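Local coordinates for protein diol-dehydratase (PDB 5I2A) that probably acts as a lyase, a B12-independent glycyl radical enzyme that dehydrates 1,2-propanediol, at residues A[282-287]-A[342-347]; A[321-326]-A[377-382]. All coordinates share one frame; numbering follows the deposited sequence.

Contact 1 of 2, residues A[282-287]-A[342-347]; sequences GHSISP and SLFQNL. With EDO (1,2-ethanediol), chain C.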
ATOM      1  N   GLY A 282      12.649   5.629  16.100  1.00 11.47           N
ATOM      2  CA  GLY A 282      11.791   5.204  17.197  1.00  9.93           C
ATOM      3  C   GLY A 282      12.636   4.999  18.453  1.00 12.43           C
ATOM      4  O   GLY A 282      13.706   4.396  18.388  1.00 12.70           O
ATOM      5  N   HIS A 283      12.212   5.552  19.584  1.00 11.39           N
ATOM      6  CA  HIS A 283      12.950   5.285  20.815  1.00 12.09           C
ATOM      7  C   HIS A 283      12.247   4.177  21.617  1.00 12.30           C
ATOM      8  O   HIS A 283      11.447   3.420  21.063  1.00 11.30           O
ATOM      9  CB  HIS A 283      13.164   6.573  21.638  1.00 11.05           C
ATOM     10  CG  HIS A 283      11.901   7.239  22.102  1.00 13.66           C
ATOM     11  ND1 HIS A 283      11.546   8.519  21.716  1.00 11.44           N
ATOM     12  CD2 HIS A 283      10.938   6.825  22.958  1.00  8.68           C
ATOM     13  CE1 HIS A 283      10.413   8.852  22.304  1.00 10.84           C
ATOM     14  NE2 HIS A 283      10.020   7.842  23.061  1.00 12.28           N
ATOM     15  N   SER A 284      12.590   4.056  22.896  1.00 13.05           N
ATOM     16  CA  SER A 284      12.166   2.924  23.731  1.00 11.48           C
ATOM     17  C   SER A 284      12.511   1.565  23.112  1.00 11.86           C
ATOM     18  O   SER A 284      11.786   0.585  23.284  1.00 11.07           O
ATOM     19  CB  SER A 284      10.670   3.002  24.033  1.00 10.39           C
ATOM     20  OG  SER A 284      10.408   4.150  24.801  1.00 12.57           O
ATOM     21  N   ILE A 285      13.624   1.520  22.392  1.00 11.10           N
ATOM     22  CA  ILE A 285      14.250   0.263  22.026  1.00  8.79           C
ATOM     23  C   ILE A 285      14.819  -0.325  23.327  1.00 11.47           C
ATOM     24  O   ILE A 285      15.843   0.149  23.852  1.00 12.33           O
ATOM     25  CB  ILE A 285      15.348   0.469  20.962  1.00 11.11           C
ATOM     26  CG1 ILE A 285      14.753   1.132  19.715  1.00 12.40           C
ATOM     27  CG2 ILE A 285      16.056  -0.848  20.643  1.00 14.00           C
ATOM     28  CD1 ILE A 285      13.564   0.366  19.082  1.00  8.97           C
ATOM     29  N   SER A 286      14.132  -1.324  23.869  1.00 11.25           N
ATOM     30  CA  SER A 286      14.386  -1.761  25.235  1.00 12.64           C
ATOM     31  C   SER A 286      15.066  -3.127  25.319  1.00 15.40           C
ATOM     32  O   SER A 286      14.496  -4.142  24.914  1.00 12.08           O
ATOM     33  CB  SER A 286      13.072  -1.781  26.021  1.00 14.48           C
ATOM     34  OG  SER A 286      12.446  -0.510  25.971  1.00 13.40           O
ATOM     35  N   PRO A 287      16.293  -3.150  25.859  1.00 14.46           N
ATOM     36  CA  PRO A 287      17.061  -4.394  26.016  1.00 14.68           C
ATOM     37  C   PRO A 287      16.279  -5.504  26.722  1.00 14.15           C
ATOM     38  O   PRO A 287      16.522  -6.671  26.447  1.00 15.59           O
ATOM     39  CB  PRO A 287      18.270  -3.952  26.846  1.00 11.05           C
ATOM     40  CG  PRO A 287      18.479  -2.530  26.409  1.00 13.84           C
ATOM     41  CD  PRO A 287      17.077  -1.971  26.265  1.00 11.05           C
ATOM     42  N   SER A 342      16.641  11.435  27.063  1.00 12.92           N
ATOM     43  CA  SER A 342      16.438   9.999  27.203  1.00 11.20           C
ATOM     44  C   SER A 342      16.033   9.336  25.877  1.00 15.39           C
ATOM     45  O   SER A 342      15.390   9.953  25.015  1.00 14.64           O
ATOM     46  CB  SER A 342      15.373   9.686  28.267  1.00 12.46           C
ATOM     47  OG  SER A 342      15.383   8.294  28.555  1.00 14.56           O
ATOM     48  N   LEU A 343      16.422   8.073  25.742  1.00 13.34           N
ATOM     49  CA  LEU A 343      15.938   7.189  24.690  1.00 13.46           C
ATOM     50  C   LEU A 343      15.082   6.070  25.303  1.00 12.68           C
ATOM     51  O   LEU A 343      14.660   5.149  24.601  1.00 11.90           O
ATOM     52  CB  LEU A 343      17.116   6.603  23.891  1.00 12.69           C
ATOM     53  CG  LEU A 343      17.815   7.627  22.981  1.00 15.67           C
ATOM     54  CD1 LEU A 343      19.004   7.008  22.240  1.00 14.57           C
ATOM     55  CD2 LEU A 343      16.814   8.182  21.994  1.00 11.92           C
ATOM     56  N   PHE A 344      14.863   6.162  26.619  1.00 12.22           N
ATOM     57  CA  PHE A 344      13.983   5.251  27.351  1.00 11.77           C
ATOM     58  C   PHE A 344      14.303   3.786  27.053  1.00 12.52           C
ATOM     59  O   PHE A 344      13.424   3.003  26.700  1.00 12.64           O
ATOM     60  CB  PHE A 344      12.516   5.574  27.011  1.00 12.06           C
ATOM     61  CG  PHE A 344      12.215   7.048  27.074  1.00 12.68           C
ATOM     62  CD1 PHE A 344      11.852   7.642  28.273  1.00  9.25           C
ATOM     63  CD2 PHE A 344      12.381   7.855  25.948  1.00 11.65           C
ATOM     64  CE1 PHE A 344      11.619   9.017  28.342  1.00 14.75           C
ATOM     65  CE2 PHE A 344      12.150   9.232  26.014  1.00 12.53           C
ATOM     66  CZ  PHE A 344      11.757   9.809  27.200  1.00  8.74           C
ATOM     67  N   GLN A 345      15.579   3.445  27.163  1.00 13.09           N
ATOM     68  CA  GLN A 345      16.049   2.112  26.849  1.00 12.15           C
ATOM     69  C   GLN A 345      15.927   1.277  28.115  1.00 14.49           C
ATOM     70  O   GLN A 345      16.799   1.304  28.986  1.00 12.45           O
ATOM     71  CB  GLN A 345      17.485   2.148  26.312  1.00 10.89           C
ATOM     72  CG  GLN A 345      17.627   2.978  25.000  1.00  9.86           C
ATOM     73  CD  GLN A 345      19.083   3.196  24.576  1.00 13.09           C
ATOM     74  OE1 GLN A 345      19.556   2.607  23.602  1.00 13.28           O
ATOM     75  NE2 GLN A 345      19.789   4.063  25.306  1.00 10.63           N
ATOM     76  N   ASN A 346      14.810   0.567  28.225  1.00 13.80           N
ATOM     77  CA  ASN A 346      14.490  -0.102  29.466  1.00 13.01           C
ATOM     78  C   ASN A 346      15.125  -1.486  29.518  1.00 13.24           C
ATOM     79  O   ASN A 346      15.003  -2.275  28.585  1.00 10.86           O
ATOM     80  CB  ASN A 346      12.986  -0.209  29.656  1.00 11.24           C
ATOM     81  CG  ASN A 346      12.609  -0.481  31.104  1.00 12.93           C
ATOM     82  OD1 ASN A 346      12.872  -1.556  31.636  1.00 13.36           O
ATOM     83  ND2 ASN A 346      11.986   0.498  31.740  1.00 10.88           N
ATOM     84  N   LEU A 347      15.804  -1.752  30.627  1.00 13.41           N
ATOM     85  CA  LEU A 347      16.528  -2.993  30.841  1.00 11.91           C
ATOM     86  C   LEU A 347      16.153  -3.492  32.216  1.00 13.32           C
ATOM     87  O   LEU A 347      16.282  -2.771  33.213  1.00 13.25           O
ATOM     88  CB  LEU A 347      18.050  -2.789  30.714  1.00 11.90           C
ATOM     89  CG  LEU A 347      18.962  -4.026  30.732  1.00 11.75           C
ATOM     90  CD1 LEU A 347      20.259  -3.736  29.955  1.00 11.35           C
ATOM     91  CD2 LEU A 347      19.303  -4.483  32.137  1.00 10.30           C
TER
HETATM   92  C1  EDO C 901       7.752   5.696  26.887  1.00 11.44           C
HETATM   93  O1  EDO C 901       7.971   4.444  26.242  1.00 14.88           O
HETATM   94  C2  EDO C 901       8.524   6.761  26.101  1.00 13.72           C
HETATM   95  O2  EDO C 901       7.953   6.988  24.796  1.00 13.40           O
HETATM   96  O   HOH W   1      15.457   3.659  22.253  1.00 12.30           O
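His283 and Phe344 lean ring against ring at an oblique 43°, neither stacked nor edge-to-face, with centroids 4.9 Å apart. Phe344 CD2 comes over one face of the imidazole, off toward its rim, and is 3.5 Å from His283 CD2. The imidazole gets there by holding CG between its own backbone N and carbonyl carbon (chi1 62°). That pose also turns its edge to a bound 1,2-ethanediol: His283 NE2 gives its hydrogen to the diol O2, in the ring plane, at 2.8 Å. Lys328 NZ bonds to ND1, so both ring nitrogens are held. Ser284 OG takes the other end of the diol, donating to O1 at 2.8 Å, while diol C2 lies over the Phe344 ring, 3.8 Å from CG. Ser342 OG covers the opposite face.

The two backbones run in nearly the same direction, 18° apart. Ser284 N donates to Leu343 O at 2.9 Å, and a water bridges that same oxygen to Ile285 N. An almost straight CA-H...O contact joins Ser284 CA to Phe344 O (3.2 Å). Further on, Ser286 OG donates to Ser284 O and weakly accepts from Asn346 N; Pro287 CB then packs crosswise on Leu347 CD1 at 3.7 Å. The Gln345 amide turns to Gln273 of helix 262-279, and Asn346 OD1 to Ser382.

An alanine in place of this histidine would probably leave the diol O2 without this donor and Phe344 CD2 without the ring it leans on.

His166, Glu440 and Asp452 also hydrogen-bond to the diol. Probably picked up from the crystallisation liquor, it may mimic the substrate: the buried pocket offers polar partners to both hydroxyls and an aromatic face under one of its carbons.

Contact 2 of 2, residues A[321-326]-A[377-382]; sequences VKLNDL and PMPSLS
Asn324 and Met378 lock together beside the last part of helix 309-323, where the chain turns through a cis-proline into strand 380-385, in the alpha/beta barrel fold of the glycyl radical enzymes. The carboxamide of Asn324 grips both backbone polar groups of one residue: OD1 accepts from Met378 N at 3.0 Å (N-H...O 153°), and ND2 donates to Met378 O at 2.8 Å, from above the carbonyl plane. ND2 also reaches Trp320 O, one helical turn back, so the amide is fixed against flipping over. With these bonds on both its ends, the polar tip of a buried side chain is satisfied by main chain.

Met378 itself slides past Asn324 in the opposite direction. Its CB rests 3.4 Å from Asn324 OD1, and CG stays beside that same oxygen. The chain then runs on past the Leu323 carbonyl: SD passes 3.9 Å from Leu323 O, which also accepts from Gln345 NE2. A bend at the last torsion (chi3 -105°) carries the methyl CE in among carbonyls, near both Leu323 O and Leu326 O.

One residue back along the chain from Asn324, Leu323 packs at about a right angle to Pro379, whose peptide bond with Met378 is cis. Trp270 of helix 262-279 also touches Leu323. Pro377 adds its CD beside Asn324 OD1. The leucine meets the Pro379 ring with a single methyl, CD1, which sits 3.8 Å from each of the ring carbons CB, CG and CD.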
ATOM      1  N   VAL A 321      27.710   2.723  29.511  1.00 14.06           N
ATOM      2  CA  VAL A 321      28.189   3.997  28.970  1.00 15.42           C
ATOM      3  C   VAL A 321      27.696   4.198  27.531  1.00 15.39           C
ATOM      4  O   VAL A 321      27.171   5.255  27.189  1.00 15.51           O
ATOM      5  CB  VAL A 321      29.734   4.108  29.013  1.00 16.51           C
ATOM      6  CG1 VAL A 321      30.201   5.354  28.279  1.00 13.90           C
ATOM      7  CG2 VAL A 321      30.214   4.139  30.463  1.00 16.19           C
ATOM      8  N   LYS A 322      27.845   3.168  26.711  1.00 15.40           N
ATOM      9  CA  LYS A 322      27.414   3.240  25.325  1.00 14.58           C
ATOM     10  C   LYS A 322      25.927   3.584  25.191  1.00 13.68           C
ATOM     11  O   LYS A 322      25.554   4.367  24.332  1.00 13.72           O
ATOM     12  CB  LYS A 322      27.730   1.924  24.603  1.00 15.66           C
ATOM     13  CG  LYS A 322      29.215   1.758  24.241  1.00 17.50           C
ATOM     14  CD  LYS A 322      29.528   2.209  22.799  1.00 17.13           C
ATOM     15  CE  LYS A 322      29.345   3.707  22.603  1.00 16.04           C
ATOM     16  NZ  LYS A 322      29.876   4.224  21.314  1.00 17.12           N
ATOM     17  N   LEU A 323      25.091   3.019  26.057  1.00 15.11           N
ATOM     18  CA  LEU A 323      23.661   3.312  26.038  1.00 12.46           C
ATOM     19  C   LEU A 323      23.374   4.807  26.207  1.00 14.26           C
ATOM     20  O   LEU A 323      22.337   5.279  25.763  1.00 13.31           O
ATOM     21  CB  LEU A 323      22.935   2.507  27.118  1.00 13.16           C
ATOM     22  CG  LEU A 323      22.721   1.025  26.771  1.00 13.58           C
ATOM     23  CD1 LEU A 323      22.468   0.184  28.029  1.00 12.25           C
ATOM     24  CD2 LEU A 323      21.550   0.868  25.794  1.00 12.85           C
ATOM     25  N   ASN A 324      24.286   5.548  26.840  1.00 11.85           N
ATOM     26  CA  ASN A 324      24.158   7.000  26.941  1.00 11.92           C
ATOM     27  C   ASN A 324      24.800   7.766  25.790  1.00 15.85           C
ATOM     28  O   ASN A 324      24.647   8.984  25.691  1.00 15.26           O
ATOM     29  CB  ASN A 324      24.749   7.495  28.264  1.00 13.74           C
ATOM     30  CG  ASN A 324      23.964   7.011  29.448  1.00 12.70           C
ATOM     31  OD1 ASN A 324      23.034   7.675  29.898  1.00 13.06           O
ATOM     32  ND2 ASN A 324      24.315   5.831  29.945  1.00 11.81           N
ATOM     33  N   ASP A 325      25.507   7.065  24.913  1.00 15.03           N
ATOM     34  CA  ASP A 325      26.128   7.728  23.759  1.00 15.55           C
ATOM     35  C   ASP A 325      25.091   8.050  22.670  1.00 17.98           C
ATOM     36  O   ASP A 325      25.241   9.008  21.915  1.00 14.27           O
ATOM     37  CB  ASP A 325      27.242   6.853  23.176  1.00 12.67           C
ATOM     38  CG  ASP A 325      28.160   7.614  22.222  1.00 17.20           C
ATOM     39  OD1 ASP A 325      28.209   8.859  22.271  1.00 16.92           O
ATOM     40  OD2 ASP A 325      28.841   6.948  21.426  1.00 17.71           O
ATOM     41  N   LEU A 326      24.041   7.240  22.589  1.00 15.48           N
ATOM     42  CA  LEU A 326      22.994   7.456  21.587  1.00 14.32           C
ATOM     43  C   LEU A 326      22.067   8.590  22.031  1.00 13.45           C
ATOM     44  O   LEU A 326      21.880   8.816  23.232  1.00 15.16           O
ATOM     45  CB  LEU A 326      22.213   6.155  21.347  1.00 12.57           C
ATOM     46  CG  LEU A 326      23.048   4.957  20.875  1.00 12.83           C
ATOM     47  CD1 LEU A 326      22.169   3.738  20.661  1.00 12.19           C
ATOM     48  CD2 LEU A 326      23.821   5.303  19.605  1.00 13.64           C
ATOM     49  N   PRO A 377      22.010   8.513  33.280  1.00 13.75           N
ATOM     50  CA  PRO A 377      20.562   8.281  33.198  1.00 14.46           C
ATOM     51  C   PRO A 377      20.153   6.933  32.590  1.00 14.20           C
ATOM     52  O   PRO A 377      19.187   6.346  33.043  1.00 14.66           O
ATOM     53  CB  PRO A 377      20.086   9.422  32.300  1.00 14.38           C
ATOM     54  CG  PRO A 377      21.063  10.520  32.574  1.00 13.37           C
ATOM     55  CD  PRO A 377      22.381   9.816  32.701  1.00 13.70           C
ATOM     56  N   MET A 378      20.871   6.470  31.577  1.00 14.31           N
ATOM     57  CA  MET A 378      20.488   5.260  30.864  1.00 12.17           C
ATOM     58  C   MET A 378      21.429   4.118  31.235  1.00 17.53           C
ATOM     59  O   MET A 378      22.565   4.369  31.615  1.00 16.30           O
ATOM     60  CB  MET A 378      20.499   5.517  29.348  1.00 11.67           C
ATOM     61  CG  MET A 378      19.681   6.764  28.943  1.00 14.58           C
ATOM     62  SD  MET A 378      19.019   6.725  27.254  1.00 14.64           S
ATOM     63  CE  MET A 378      20.111   7.854  26.389  1.00 11.69           C
ATOM     64  N   PRO A 379      20.969   2.858  31.128  1.00 16.13           N
ATOM     65  CA  PRO A 379      19.618   2.425  30.752  1.00 12.09           C
ATOM     66  C   PRO A 379      18.604   2.721  31.852  1.00 13.13           C
ATOM     67  O   PRO A 379      18.996   3.031  32.986  1.00 13.70           O
ATOM     68  CB  PRO A 379      19.772   0.915  30.548  1.00 14.53           C
ATOM     69  CG  PRO A 379      20.928   0.541  31.483  1.00 16.66           C
ATOM     70  CD  PRO A 379      21.866   1.719  31.403  1.00 13.38           C
ATOM     71  N   SER A 380      17.320   2.644  31.510  1.00 11.50           N
ATOM     72  CA  SER A 380      16.262   2.762  32.490  1.00 12.54           C
ATOM     73  C   SER A 380      16.127   1.399  33.179  1.00 14.75           C
ATOM     74  O   SER A 380      15.294   0.553  32.803  1.00 12.85           O
ATOM     75  CB  SER A 380      14.939   3.211  31.841  1.00 12.72           C
ATOM     76  OG  SER A 380      15.056   4.485  31.215  1.00 13.93           O
ATOM     77  N   LEU A 381      16.972   1.196  34.184  1.00 12.78           N
ATOM     78  CA  LEU A 381      17.032  -0.060  34.912  1.00 13.56           C
ATOM     79  C   LEU A 381      15.734  -0.358  35.656  1.00 15.61           C
ATOM     80  O   LEU A 381      15.161   0.493  36.332  1.00 12.77           O
ATOM     81  CB  LEU A 381      18.200  -0.054  35.899  1.00 12.64           C
ATOM     82  CG  LEU A 381      18.455  -1.380  36.599  1.00 13.61           C
ATOM     83  CD1 LEU A 381      18.953  -2.403  35.598  1.00 13.19           C
ATOM     84  CD2 LEU A 381      19.466  -1.195  37.734  1.00 14.05           C
ATOM     85  N   SER A 382      15.287  -1.592  35.529  1.00 12.35           N
ATOM     86  CA  SER A 382      14.052  -2.016  36.155  1.00 11.54           C
ATOM     87  C   SER A 382      14.229  -3.329  36.903  1.00 12.75           C
ATOM     88  O   SER A 382      15.147  -4.100  36.624  1.00 13.94           O
ATOM     89  CB  SER A 382      12.967  -2.162  35.092  1.00 12.00           C
ATOM     90  OG  SER A 382      12.747  -0.940  34.440  1.00 13.38           O
TER

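In the fold
From the N terminus the segments come in the order 282-287, 321-326, 342-347 and 377-382, so the two contacts alternate and their loops cross. Contact 1 closes a largely helical excursion, helix 309-323 included, and brings the chain back beside strand 283-285. Contact 2 opens within that excursion and closes beyond it, after strand 346-350 and helix 362-374. The overlap is felt directly: strands 346-350 and 380-385 are parallel neighbours in one sheet, joined by Leu347 O and Ser382 N, while Gln345 NE2 reaches Leu323 O. Together they tie the last part of helix 309-323 to the starts of strands 346-350 and 380-385 and, through 282-287, to the diol pocket.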